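Local coordinates for protein UL37 (Suid herpesvirus 1, PDB 4K70) that is an inner tegument protein, represented by its N-terminal half, that binds metal ions and probably plays an essential role in control of viral trafficking, at residues A[37-42]-A[89-94]; A[77-82]-A[173-178]; A[97-102]-A[119-124]; A[125-130]-A[169-174]; A[8-13]-A[46-51]. All coordinates share one frame; numbering follows the deposited sequence.

Contact 1 (A[37-42]-A[89-94]); sequences ETPAGV and APLLEL. With NA (sodium ion), chain Q.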
# COMPACT_ATOMS: atom_id res chain seq x y z
N GLU A 37 -21.05 -9.76 -1.81
CA GLU A 37 -22.13 -9.03 -2.45
C GLU A 37 -21.60 -7.71 -2.99
O GLU A 37 -20.53 -7.25 -2.59
CB GLU A 37 -23.24 -8.77 -1.45
CG GLU A 37 -24.62 -9.17 -1.95
CD GLU A 37 -25.14 -10.44 -1.29
OE1 GLU A 37 -24.63 -10.79 -0.20
OE2 GLU A 37 -26.07 -11.08 -1.85
N THR A 38 -22.34 -7.10 -3.90
CA THR A 38 -21.92 -5.83 -4.46
C THR A 38 -22.92 -4.75 -4.05
O THR A 38 -24.04 -5.06 -3.65
CB THR A 38 -21.78 -5.89 -6.00
OG1 THR A 38 -23.07 -6.03 -6.61
CG2 THR A 38 -20.87 -7.04 -6.44
N PRO A 39 -22.50 -3.49 -4.12
CA PRO A 39 -23.36 -2.37 -3.73
C PRO A 39 -24.71 -2.37 -4.47
O PRO A 39 -25.75 -2.19 -3.84
CB PRO A 39 -22.52 -1.14 -4.09
CG PRO A 39 -21.10 -1.62 -3.93
CD PRO A 39 -21.11 -3.07 -4.36
N ALA A 40 -24.68 -2.58 -5.79
CA ALA A 40 -25.90 -2.66 -6.58
C ALA A 40 -26.73 -3.86 -6.17
O ALA A 40 -27.96 -3.79 -6.13
CB ALA A 40 -25.56 -2.73 -8.11
N GLY A 41 -26.07 -4.96 -5.86
CA GLY A 41 -26.76 -6.17 -5.43
C GLY A 41 -27.48 -5.99 -4.10
O GLY A 41 -28.66 -6.31 -3.96
N VAL A 42 -26.76 -5.46 -3.12
CA VAL A 42 -27.38 -5.18 -1.82
C VAL A 42 -28.49 -4.16 -1.96
O VAL A 42 -29.55 -4.32 -1.38
CB VAL A 42 -26.35 -4.68 -0.80
CG1 VAL A 42 -27.07 -4.19 0.48
CG2 VAL A 42 -25.35 -5.78 -0.49
N ALA A 89 -19.34 7.17 -4.74
CA ALA A 89 -20.75 7.38 -5.11
C ALA A 89 -21.66 6.16 -4.93
O ALA A 89 -22.72 6.26 -4.31
CB ALA A 89 -20.87 7.95 -6.53
N PRO A 90 -21.24 5.00 -5.46
CA PRO A 90 -22.06 3.78 -5.35
C PRO A 90 -22.28 3.33 -3.90
O PRO A 90 -23.32 2.74 -3.61
CB PRO A 90 -21.24 2.74 -6.10
CG PRO A 90 -20.35 3.53 -7.02
CD PRO A 90 -20.02 4.77 -6.25
N LEU A 91 -21.30 3.57 -3.03
CA LEU A 91 -21.45 3.25 -1.62
C LEU A 91 -22.43 4.18 -0.97
O LEU A 91 -23.29 3.75 -0.20
CB LEU A 91 -20.12 3.35 -0.87
CG LEU A 91 -19.13 2.25 -1.16
CD1 LEU A 91 -17.97 2.32 -0.16
CD2 LEU A 91 -19.84 0.89 -1.10
N LEU A 92 -22.28 5.47 -1.23
CA LEU A 92 -23.19 6.46 -0.69
C LEU A 92 -24.61 6.17 -1.17
O LEU A 92 -25.58 6.40 -0.45
CB LEU A 92 -22.77 7.86 -1.10
CG LEU A 92 -21.35 8.27 -0.69
CD1 LEU A 92 -21.12 9.75 -0.93
CD2 LEU A 92 -21.09 7.91 0.76
N GLU A 93 -24.73 5.69 -2.40
CA GLU A 93 -26.05 5.43 -2.97
C GLU A 93 -26.72 4.26 -2.25
O GLU A 93 -27.92 4.27 -2.02
CB GLU A 93 -25.95 5.18 -4.48
CG GLU A 93 -27.27 5.33 -5.21
CD GLU A 93 -27.15 5.06 -6.70
OE1 GLU A 93 -28.21 4.93 -7.36
OE2 GLU A 93 -26.01 4.96 -7.20
N LEU A 94 -25.93 3.26 -1.89
CA LEU A 94 -26.42 2.13 -1.13
C LEU A 94 -26.80 2.57 0.29
O LEU A 94 -27.84 2.16 0.83
CB LEU A 94 -25.37 1.03 -1.08
CG LEU A 94 -25.58 -0.04 -0.02
CD1 LEU A 94 -26.88 -0.78 -0.29
CD2 LEU A 94 -24.40 -1.00 -0.00
NA NA Q . -27.28 4.88 -9.65
O HOH W 1 -25.91 2.99 -10.18
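L94 points from helix 89-98 toward the start of helix 39-60; from CB its chain sets CG anti to the backbone N (chi1 164°), which brings both methyls to the facing segment. CD1 meets CG1 of V42 at 3.5 Å. CD2 reaches the CA of P39 at 4.1 Å while staying near V42 CG1, and the two branched side chains cross obliquely. This is plain apolar packing between the start of helix 39-60 and the first two turns of helix 89-98 in an all-helical fold. T38 is the N-cap of helix 39-60: its OG1 accepts from G41 N at 3.3 Å. Next in sequence, P39 turns CG to CD2 of L91, 4.0 Å away, while its CB faces the carbonyl O of P90. H82 packs on both P39 and P90, and M5 of helix 4-12 on V42. On helix 89-98, E93 extends to a sodium ion, which its carboxylate holds through OE1 at 2.5 Å and, more loosely, OE2 at 2.8 Å.

Contact 2 (A[77-82]-A[173-178]); sequences LWRLRH and DMDFVQ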
# COMPACT_ATOMS: atom_id res chain seq x y z
N LEU A 77 -23.04 -4.99 4.81
CA LEU A 77 -21.87 -4.25 4.36
C LEU A 77 -20.59 -5.05 4.55
O LEU A 77 -19.59 -4.80 3.86
CB LEU A 77 -21.77 -2.92 5.11
CG LEU A 77 -22.34 -1.64 4.52
CD1 LEU A 77 -23.35 -1.91 3.43
CD2 LEU A 77 -22.95 -0.79 5.63
N TRP A 78 -20.61 -6.01 5.47
CA TRP A 78 -19.38 -6.69 5.91
C TRP A 78 -18.68 -7.44 4.79
O TRP A 78 -17.44 -7.47 4.71
CB TRP A 78 -19.71 -7.68 7.02
CG TRP A 78 -18.60 -7.90 8.02
CD1 TRP A 78 -17.35 -8.39 7.78
CD2 TRP A 78 -18.67 -7.66 9.44
NE1 TRP A 78 -16.63 -8.46 8.96
CE2 TRP A 78 -17.42 -8.02 9.99
CE3 TRP A 78 -19.67 -7.17 10.29
CZ2 TRP A 78 -17.14 -7.91 11.36
CZ3 TRP A 78 -19.39 -7.06 11.65
CH2 TRP A 78 -18.14 -7.43 12.17
N ARG A 79 -19.45 -8.10 3.93
CA ARG A 79 -18.86 -8.90 2.86
C ARG A 79 -19.02 -8.20 1.52
O ARG A 79 -19.15 -8.85 0.49
CB ARG A 79 -19.47 -10.30 2.83
CG ARG A 79 -19.04 -11.20 3.99
CD ARG A 79 -20.04 -12.33 4.24
NE ARG A 79 -21.30 -11.83 4.79
CZ ARG A 79 -21.85 -12.24 5.94
NH1 ARG A 79 -21.26 -13.17 6.67
NH2 ARG A 79 -23.00 -11.70 6.35
N LEU A 80 -18.98 -6.88 1.54
CA LEU A 80 -19.24 -6.09 0.34
C LEU A 80 -18.04 -6.05 -0.63
O LEU A 80 -16.91 -5.82 -0.23
CB LEU A 80 -19.64 -4.67 0.76
CG LEU A 80 -20.30 -3.78 -0.29
CD1 LEU A 80 -21.63 -4.39 -0.69
CD2 LEU A 80 -20.48 -2.38 0.26
N ARG A 81 -18.31 -6.30 -1.91
CA ARG A 81 -17.29 -6.13 -2.94
C ARG A 81 -17.59 -4.89 -3.77
O ARG A 81 -18.51 -4.90 -4.60
CB ARG A 81 -17.19 -7.37 -3.85
CG ARG A 81 -15.98 -7.29 -4.79
CD ARG A 81 -16.13 -8.13 -6.04
NE ARG A 81 -16.01 -9.56 -5.78
CZ ARG A 81 -14.85 -10.18 -5.57
NH1 ARG A 81 -13.70 -9.50 -5.54
NH2 ARG A 81 -14.85 -11.49 -5.35
N HIS A 82 -16.83 -3.83 -3.54
CA HIS A 82 -17.07 -2.56 -4.19
C HIS A 82 -15.93 -2.25 -5.15
O HIS A 82 -14.76 -2.43 -4.80
CB HIS A 82 -17.17 -1.43 -3.15
CG HIS A 82 -17.23 -0.06 -3.76
ND1 HIS A 82 -18.15 0.28 -4.74
CD2 HIS A 82 -16.50 1.05 -3.53
CE1 HIS A 82 -17.97 1.54 -5.09
NE2 HIS A 82 -16.97 2.03 -4.37
N ASP A 173 -12.70 -4.67 9.62
CA ASP A 173 -12.64 -5.97 9.00
C ASP A 173 -13.59 -6.10 7.79
O ASP A 173 -13.65 -7.14 7.16
CB ASP A 173 -12.97 -7.07 10.01
CG ASP A 173 -12.73 -8.48 9.47
OD1 ASP A 173 -11.59 -8.76 9.04
OD2 ASP A 173 -13.67 -9.30 9.47
N MET A 174 -14.35 -5.05 7.47
CA MET A 174 -15.31 -5.18 6.36
C MET A 174 -14.56 -5.15 5.03
O MET A 174 -13.62 -4.38 4.86
CB MET A 174 -16.39 -4.10 6.40
CG MET A 174 -17.19 -4.08 7.71
SD MET A 174 -18.63 -3.04 7.55
CE MET A 174 -19.48 -3.39 9.11
N ASP A 175 -14.99 -5.98 4.08
CA ASP A 175 -14.26 -6.13 2.82
C ASP A 175 -14.05 -4.82 2.07
O ASP A 175 -12.96 -4.56 1.56
CB ASP A 175 -14.92 -7.18 1.92
CG ASP A 175 -14.85 -8.58 2.51
OD1 ASP A 175 -14.01 -8.81 3.40
OD2 ASP A 175 -15.64 -9.45 2.09
N PHE A 176 -15.09 -3.99 1.97
CA PHE A 176 -14.93 -2.74 1.23
C PHE A 176 -13.87 -1.81 1.84
O PHE A 176 -13.21 -1.05 1.12
CB PHE A 176 -16.28 -2.02 1.03
CG PHE A 176 -16.83 -1.39 2.28
CD1 PHE A 176 -17.64 -2.12 3.14
CD2 PHE A 176 -16.56 -0.07 2.57
CE1 PHE A 176 -18.16 -1.54 4.28
CE2 PHE A 176 -17.08 0.52 3.73
CZ PHE A 176 -17.88 -0.22 4.58
N VAL A 177 -13.68 -1.89 3.15
CA VAL A 177 -12.64 -1.08 3.78
C VAL A 177 -11.24 -1.58 3.41
O VAL A 177 -10.36 -0.79 3.07
CB VAL A 177 -12.77 -1.06 5.31
CG1 VAL A 177 -11.49 -0.51 5.92
CG2 VAL A 177 -13.99 -0.22 5.72
N GLN A 178 -11.04 -2.88 3.50
CA GLN A 178 -9.75 -3.48 3.18
C GLN A 178 -9.42 -3.32 1.68
O GLN A 178 -8.25 -3.12 1.32
CB GLN A 178 -9.73 -4.95 3.61
CG GLN A 178 -9.86 -5.09 5.12
CD GLN A 178 -8.70 -4.42 5.82
OE1 GLN A 178 -7.58 -4.45 5.31
NE2 GLN A 178 -8.95 -3.81 6.98
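One face of the W78 indole carries M174, whose CG stands over the five-membered ring, 4.2 Å from its centroid and 14° off the normal. At the indole edge D173 OD2 takes the NE1 hydrogen bond, 3.1 Å and almost straight; it lies in the ring plane, whereas the carboxylate is met from above its own plane. The M174 SD, set obliquely, makes this a Met-aromatic contact. F176 has V177 CG2 over one face and the carbonyl O of L77 at its edge, 3.4 Å from CD1. The end of helix 63-78 and the loop beyond it are thus joined to the start of helix 175-188, for which M174 is the N-cap. R476 of helix 464-481 forms salt bridges with D173 and D175, a positive partner that probably keeps these buried carboxylates ionised. H82, a known calcium ligand of this protein but without calcium in this chain, bonds to G87 O through NE2. The backbone link is nearly linear: D175 N donates to W78 O at 2.9 Å.

Contact 3 (A[97-102]-A[119-124]); sequences VVNGDD and GPDAMF. With NA (sodium ion), chain I.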
# COMPACT_ATOMS: atom_id res chain seq x y z
N VAL A 97 -30.22 4.16 0.43
CA VAL A 97 -31.27 3.14 0.50
C VAL A 97 -31.40 2.52 1.89
O VAL A 97 -32.50 2.41 2.44
CB VAL A 97 -31.03 2.05 -0.57
CG1 VAL A 97 -31.89 0.82 -0.31
CG2 VAL A 97 -31.31 2.62 -1.95
N VAL A 98 -30.28 2.10 2.47
CA VAL A 98 -30.27 1.48 3.79
C VAL A 98 -30.93 2.39 4.83
O VAL A 98 -31.65 1.94 5.73
CB VAL A 98 -28.82 1.13 4.22
CG1 VAL A 98 -28.76 0.76 5.70
CG2 VAL A 98 -28.27 0.01 3.34
N ASN A 99 -30.69 3.69 4.67
CA ASN A 99 -31.09 4.71 5.62
C ASN A 99 -32.47 5.31 5.31
O ASN A 99 -32.91 6.22 6.00
CB ASN A 99 -30.02 5.81 5.64
CG ASN A 99 -30.25 6.86 6.70
OD1 ASN A 99 -30.29 6.56 7.90
ND2 ASN A 99 -30.39 8.11 6.27
N GLY A 100 -33.14 4.80 4.28
CA GLY A 100 -34.41 5.36 3.86
C GLY A 100 -35.51 5.26 4.91
O GLY A 100 -35.40 4.53 5.89
N ASP A 101 -36.60 5.99 4.69
CA ASP A 101 -37.69 6.01 5.65
C ASP A 101 -38.31 4.65 5.90
O ASP A 101 -38.79 4.38 7.00
CB ASP A 101 -38.75 7.03 5.24
CG ASP A 101 -38.28 8.45 5.42
OD1 ASP A 101 -37.31 8.66 6.18
OD2 ASP A 101 -38.88 9.36 4.81
N ASP A 102 -38.27 3.76 4.91
CA ASP A 102 -38.93 2.45 5.07
C ASP A 102 -38.21 1.56 6.06
O ASP A 102 -38.82 0.67 6.65
CB ASP A 102 -39.09 1.69 3.75
CG ASP A 102 -39.97 0.43 3.91
OD1 ASP A 102 -41.03 0.51 4.57
OD2 ASP A 102 -39.59 -0.64 3.40
N GLY A 119 -26.56 -1.08 13.07
CA GLY A 119 -27.84 -0.69 12.51
C GLY A 119 -27.70 0.35 11.42
O GLY A 119 -26.59 0.78 11.10
N PRO A 120 -28.83 0.75 10.83
CA PRO A 120 -28.88 1.68 9.70
C PRO A 120 -28.42 3.08 10.06
O PRO A 120 -27.71 3.68 9.27
CB PRO A 120 -30.36 1.67 9.28
CG PRO A 120 -31.10 1.13 10.48
CD PRO A 120 -30.15 0.15 11.11
N ASP A 121 -28.83 3.59 11.21
CA ASP A 121 -28.41 4.92 11.65
C ASP A 121 -26.89 4.98 11.81
O ASP A 121 -26.24 5.92 11.38
CB ASP A 121 -29.03 5.27 13.02
CG ASP A 121 -30.56 5.31 13.00
OD1 ASP A 121 -31.16 5.32 11.90
OD2 ASP A 121 -31.15 5.35 14.11
N ALA A 122 -26.34 3.96 12.46
CA ALA A 122 -24.91 3.89 12.73
C ALA A 122 -24.12 3.71 11.43
O ALA A 122 -23.15 4.42 11.16
CB ALA A 122 -24.63 2.75 13.68
N MET A 123 -24.56 2.76 10.62
CA MET A 123 -23.84 2.49 9.37
C MET A 123 -23.90 3.68 8.41
O MET A 123 -22.91 4.00 7.76
CB MET A 123 -24.33 1.19 8.74
CG MET A 123 -23.90 -0.05 9.54
SD MET A 123 -22.09 -0.31 9.72
CE MET A 123 -21.75 0.59 11.24
N PHE A 124 -25.04 4.35 8.34
CA PHE A 124 -25.16 5.53 7.49
C PHE A 124 -24.17 6.61 7.91
O PHE A 124 -23.46 7.18 7.09
CB PHE A 124 -26.58 6.10 7.52
CG PHE A 124 -26.76 7.31 6.64
CD1 PHE A 124 -26.94 7.17 5.27
CD2 PHE A 124 -26.71 8.59 7.17
CE1 PHE A 124 -27.08 8.28 4.45
CE2 PHE A 124 -26.85 9.71 6.36
CZ PHE A 124 -27.03 9.55 4.99
NA NA I . -31.33 4.86 9.11
O HOH W 2 -33.74 4.60 8.22
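N99 lays its side-chain amide over one face of the F124 ring, the two planes only 14° apart. ND2 sits above the middle of the ring, 3.5 Å from its plane, while CB comes to 3.4 Å from CD1 at the near side. Both side chains have CG anti to the backbone N, N99 with chi1 -174°, and they cross at about a right angle. The amide oxygen lies beyond the ring rim on the CB side, where N99 OD1 reaches a sodium ion at 2.3 Å. D121 supplies a second protein ligand, a longer one, through OD1 at 2.8 Å; its other oxygen, OD2, is hydrogen-bonded to T114. A water also binds the ion and donates to G100 O. Beside the site, V98 CG1 meets P120 CB at 4.0 Å; W46 and A73 also pack on V98. The stack and the ion together probably fix the turn of the amide, in a small, partly buried interhelical sodium site where the end of helix 89-98 meets the first turn of helix 120-137.

Contact 4 (A[125-130]-A[169-174]); sequences RLVSEW and ATLYDM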
# COMPACT_ATOMS: atom_id res chain seq x y z
N ARG A 125 -24.13 6.89 9.21
CA ARG A 125 -23.24 7.91 9.75
C ARG A 125 -21.75 7.57 9.58
O ARG A 125 -21.00 8.37 9.02
CB ARG A 125 -23.58 8.19 11.23
CG ARG A 125 -22.81 9.36 11.86
CD ARG A 125 -23.17 9.57 13.35
NE ARG A 125 -22.86 8.40 14.16
CZ ARG A 125 -23.77 7.61 14.73
NH1 ARG A 125 -25.07 7.88 14.61
NH2 ARG A 125 -23.38 6.56 15.44
N LEU A 126 -21.32 6.41 10.06
CA LEU A 126 -19.90 6.05 10.01
C LEU A 126 -19.39 5.82 8.59
O LEU A 126 -18.30 6.26 8.26
CB LEU A 126 -19.59 4.82 10.86
CG LEU A 126 -19.68 5.00 12.39
CD1 LEU A 126 -19.36 3.69 13.09
CD2 LEU A 126 -18.75 6.11 12.87
N VAL A 127 -20.17 5.15 7.75
CA VAL A 127 -19.68 4.86 6.40
C VAL A 127 -19.64 6.13 5.55
O VAL A 127 -18.72 6.31 4.75
CB VAL A 127 -20.46 3.71 5.71
CG1 VAL A 127 -19.88 3.43 4.33
CG2 VAL A 127 -20.39 2.45 6.58
N SER A 128 -20.61 7.01 5.75
CA SER A 128 -20.57 8.32 5.12
C SER A 128 -19.30 9.05 5.50
O SER A 128 -18.63 9.61 4.65
CB SER A 128 -21.79 9.15 5.55
OG SER A 128 -22.97 8.71 4.89
N GLU A 129 -18.99 9.07 6.80
CA GLU A 129 -17.77 9.70 7.30
C GLU A 129 -16.53 9.05 6.74
O GLU A 129 -15.60 9.73 6.32
CB GLU A 129 -17.71 9.65 8.83
CG GLU A 129 -18.82 10.42 9.51
CD GLU A 129 -18.70 10.36 11.02
OE1 GLU A 129 -17.60 10.03 11.52
OE2 GLU A 129 -19.70 10.63 11.70
N TRP A 130 -16.52 7.72 6.73
CA TRP A 130 -15.40 6.98 6.19
C TRP A 130 -15.18 7.32 4.70
O TRP A 130 -14.04 7.58 4.28
CB TRP A 130 -15.60 5.47 6.41
CG TRP A 130 -14.37 4.65 6.14
CD1 TRP A 130 -13.45 4.22 7.05
CD2 TRP A 130 -13.95 4.13 4.86
NE1 TRP A 130 -12.48 3.48 6.42
CE2 TRP A 130 -12.76 3.41 5.08
CE3 TRP A 130 -14.46 4.21 3.56
CZ2 TRP A 130 -12.06 2.78 4.04
CZ3 TRP A 130 -13.77 3.58 2.53
CH2 TRP A 130 -12.59 2.87 2.78
N ALA A 169 -13.37 1.49 13.94
CA ALA A 169 -13.03 0.12 14.31
C ALA A 169 -14.08 -0.92 13.90
O ALA A 169 -13.73 -2.01 13.47
CB ALA A 169 -12.72 0.01 15.81
N THR A 170 -15.36 -0.59 14.03
CA THR A 170 -16.40 -1.56 13.66
C THR A 170 -16.47 -1.79 12.14
O THR A 170 -17.05 -2.77 11.70
CB THR A 170 -17.80 -1.21 14.20
OG1 THR A 170 -18.19 0.09 13.73
CG2 THR A 170 -17.79 -1.23 15.75
N LEU A 171 -15.85 -0.90 11.35
CA LEU A 171 -15.81 -1.08 9.89
C LEU A 171 -14.55 -1.75 9.37
O LEU A 171 -14.50 -2.11 8.19
CB LEU A 171 -15.92 0.26 9.16
CG LEU A 171 -17.03 1.21 9.56
CD1 LEU A 171 -16.91 2.47 8.73
CD2 LEU A 171 -18.39 0.53 9.39
N TYR A 172 -13.55 -1.89 10.22
CA TYR A 172 -12.20 -2.28 9.80
C TYR A 172 -12.10 -3.62 9.07
O TYR A 172 -11.48 -3.71 8.01
CB TYR A 172 -11.25 -2.27 11.00
CG TYR A 172 -9.83 -2.62 10.64
CD1 TYR A 172 -9.01 -1.69 10.02
CD2 TYR A 172 -9.31 -3.87 10.93
CE1 TYR A 172 -7.70 -2.00 9.68
CE2 TYR A 172 -8.01 -4.20 10.59
CZ TYR A 172 -7.21 -3.25 9.97
OH TYR A 172 -5.91 -3.56 9.64
N ASP A 173 -12.70 -4.67 9.62
CA ASP A 173 -12.64 -5.97 9.00
C ASP A 173 -13.59 -6.10 7.79
O ASP A 173 -13.65 -7.14 7.16
CB ASP A 173 -12.97 -7.07 10.01
CG ASP A 173 -12.73 -8.48 9.47
OD1 ASP A 173 -11.59 -8.76 9.04
OD2 ASP A 173 -13.67 -9.30 9.47
N MET A 174 -14.35 -5.05 7.47
CA MET A 174 -15.31 -5.18 6.36
C MET A 174 -14.56 -5.15 5.03
O MET A 174 -13.62 -4.38 4.86
CB MET A 174 -16.39 -4.10 6.40
CG MET A 174 -17.19 -4.08 7.71
SD MET A 174 -18.63 -3.04 7.55
CE MET A 174 -19.48 -3.39 9.11
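Apolar packing carries the contact, and nearly all of it passes through L171. Its chi1 of -49° sets CG anti to the carbonyl carbon, and with chi2 near 180° the fork drives into the flank of helix 120-137. CD1 bridges L126 and W130, one turn apart, and lies 4.0 Å from W130 CB; CD2 takes V127 CG2 at 3.9 Å, the V127 and L171 side chains crossing obliquely. A mixed contact lies at the margin: L126 CD1 stands 3.8 Å from the hydroxyl OG1 of T170, the two side chains about at right angles. Backbone bonding shapes the loop, a type I beta turn from L171 to M174 closed by M174 N to L171 O at 3.0 Å. The W130 ring also packs on V177 of helix 175-188. The chemistry implies a division of labour: residues 169-174 rest on 125-130 by apolar packing, while directional bonds come from earlier in the same loop, R167 to E129 and L163 O to W130 NE1.

Contact 5 (A[8-13]-A[46-51]); sequences LVRALE and WARALR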
# COMPACT_ATOMS: atom_id res chain seq x y z
N LEU A 8 -30.29 -15.49 1.79
CA LEU A 8 -31.15 -15.16 2.92
C LEU A 8 -32.57 -14.78 2.47
O LEU A 8 -33.55 -15.32 2.98
CB LEU A 8 -30.56 -14.02 3.75
CG LEU A 8 -31.47 -13.47 4.85
CD1 LEU A 8 -31.65 -14.49 5.98
CD2 LEU A 8 -30.95 -12.16 5.41
N VAL A 9 -32.67 -13.85 1.52
CA VAL A 9 -33.96 -13.41 1.04
C VAL A 9 -34.78 -14.59 0.55
O VAL A 9 -35.96 -14.73 0.89
CB VAL A 9 -33.84 -12.39 -0.10
CG1 VAL A 9 -35.21 -12.14 -0.71
CG2 VAL A 9 -33.26 -11.10 0.40
N ARG A 10 -34.14 -15.44 -0.24
CA ARG A 10 -34.76 -16.68 -0.70
C ARG A 10 -35.25 -17.52 0.48
O ARG A 10 -36.45 -17.76 0.61
CB ARG A 10 -33.77 -17.49 -1.53
CG ARG A 10 -33.44 -16.87 -2.88
CD ARG A 10 -34.71 -16.60 -3.69
NE ARG A 10 -35.04 -15.18 -3.75
CZ ARG A 10 -34.52 -14.34 -4.65
NH1 ARG A 10 -33.63 -14.78 -5.53
NH2 ARG A 10 -34.87 -13.06 -4.65
N ALA A 11 -34.32 -17.93 1.33
CA ALA A 11 -34.63 -18.77 2.48
C ALA A 11 -35.79 -18.25 3.34
O ALA A 11 -36.66 -19.03 3.75
CB ALA A 11 -33.38 -18.97 3.34
N LEU A 12 -35.83 -16.96 3.57
CA LEU A 12 -36.89 -16.35 4.35
C LEU A 12 -38.17 -16.28 3.58
O LEU A 12 -39.22 -16.02 4.12
CB LEU A 12 -36.51 -14.97 4.86
CG LEU A 12 -35.45 -14.93 5.94
CD1 LEU A 12 -35.12 -13.50 6.31
CD2 LEU A 12 -35.86 -15.74 7.15
N GLU A 13 -38.05 -16.53 2.29
CA GLU A 13 -39.15 -16.43 1.37
C GLU A 13 -39.65 -17.82 1.04
O GLU A 13 -40.18 -18.08 -0.03
CB GLU A 13 -38.76 -15.69 0.14
CG GLU A 13 -39.43 -14.36 0.01
CD GLU A 13 -38.92 -13.58 -1.17
OE1 GLU A 13 -38.06 -14.06 -1.89
OE2 GLU A 13 -39.38 -12.47 -1.39
N TRP A 46 -32.20 -4.76 -0.49
CA TRP A 46 -32.21 -4.28 0.89
C TRP A 46 -33.60 -4.24 1.53
O TRP A 46 -33.81 -4.79 2.62
CB TRP A 46 -31.57 -2.89 1.02
CG TRP A 46 -31.81 -2.35 2.40
CD1 TRP A 46 -32.77 -1.47 2.78
CD2 TRP A 46 -31.11 -2.73 3.59
NE1 TRP A 46 -32.70 -1.25 4.13
CE2 TRP A 46 -31.68 -2.01 4.66
CE3 TRP A 46 -30.04 -3.59 3.86
CZ2 TRP A 46 -31.22 -2.13 5.97
CZ3 TRP A 46 -29.58 -3.71 5.16
CH2 TRP A 46 -30.18 -2.98 6.20
N ALA A 47 -34.54 -3.58 0.87
CA ALA A 47 -35.87 -3.35 1.44
C ALA A 47 -36.59 -4.66 1.73
O ALA A 47 -37.18 -4.83 2.80
CB ALA A 47 -36.69 -2.46 0.52
N ARG A 48 -36.52 -5.59 0.78
CA ARG A 48 -37.08 -6.93 0.94
C ARG A 48 -36.38 -7.69 2.06
O ARG A 48 -37.02 -8.34 2.88
CB ARG A 48 -36.95 -7.74 -0.36
CG ARG A 48 -37.69 -7.17 -1.57
CD ARG A 48 -37.12 -7.75 -2.88
NE ARG A 48 -37.27 -9.20 -2.96
CZ ARG A 48 -36.67 -9.98 -3.86
NH1 ARG A 48 -35.86 -9.46 -4.78
NH2 ARG A 48 -36.88 -11.29 -3.85
N ALA A 49 -35.05 -7.63 2.08
CA ALA A 49 -34.31 -8.32 3.14
C ALA A 49 -34.69 -7.76 4.51
O ALA A 49 -34.97 -8.51 5.43
CB ALA A 49 -32.80 -8.23 2.91
N LEU A 50 -34.71 -6.44 4.64
CA LEU A 50 -35.04 -5.83 5.92
C LEU A 50 -36.47 -6.18 6.34
O LEU A 50 -36.73 -6.50 7.50
CB LEU A 50 -34.87 -4.31 5.86
CG LEU A 50 -35.23 -3.67 7.20
CD1 LEU A 50 -34.12 -3.97 8.23
CD2 LEU A 50 -35.48 -2.18 7.04
N ARG A 51 -37.40 -6.09 5.39
CA ARG A 51 -38.80 -6.40 5.64
C ARG A 51 -38.99 -7.85 6.09
O ARG A 51 -39.75 -8.12 7.00
CB ARG A 51 -39.64 -6.12 4.39
CG ARG A 51 -40.06 -4.68 4.27
CD ARG A 51 -41.24 -4.41 5.18
NE ARG A 51 -41.51 -2.98 5.31
CZ ARG A 51 -42.42 -2.49 6.15
NH1 ARG A 51 -43.12 -3.32 6.91
NH2 ARG A 51 -42.62 -1.18 6.23
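E13 OE1 is gripped twice: R48 NH2 forms a salt bridge with it at 3.6 Å, and R10 NE, within the same segment, pairs with it at a long 3.7 Å. The result is a surface salt-bridge network, R10-E13-R48, between the C-terminal end of helix 4-12 and helix 39-60, whose short segments, 8-12 and 46-51, run at 45° with axes 9.7 Å apart. R10 NH2 and R48 NH2 bring like charges to 2.8 Å of each other; this approach joins two donors and is not a hydrogen bond. The guanidinium planes are 19° apart and meet edge to edge. The carboxylate lies beside the pair of guanidiniums and probably offsets part of their mutual repulsion. R10 starts out away from helix 39-60 and bends back at chi2 and chi3, while R48 bends at chi3. E13 OE1 lies near the plane of the R48 group, and V9 CG1 stands 3.7 Å from R48 NH2. Behind the charges the helices touch through small apolar groups, and L72 of helix 63-78 packs on A49. On the other flank of helix 39-60, R51 forms salt bridges with D102 and E109. V9 and A49, nearest in backbone register, close the buried side: V9 CG2 stands 3.8 Å from A49 CB.

Overall arrangement
Contacts 1, 2 and 4 are buried, whereas contacts 3 and 5 are only partly so and lie farther from the chain centre. Helix 39-60 serves contacts 1 and 5, helix 89-98 contacts 1 and 3, and helix 120-137 contacts 3 and 4; contacts 2 and 4 share D173 and M174. Contacts 1 and 4 rely on apolar packing, contact 2 adds buried hydrogen bonds, contact 3 a sodium ion and contact 5 exposed charges. M123 ties contact 3 to contacts 2 and 4 by packing on L77, L171 and M174. E37 joins contact 1 to contact 2 through the backbone of R79 and R81, and the R51-D102 salt bridge connects contacts 5 and 3.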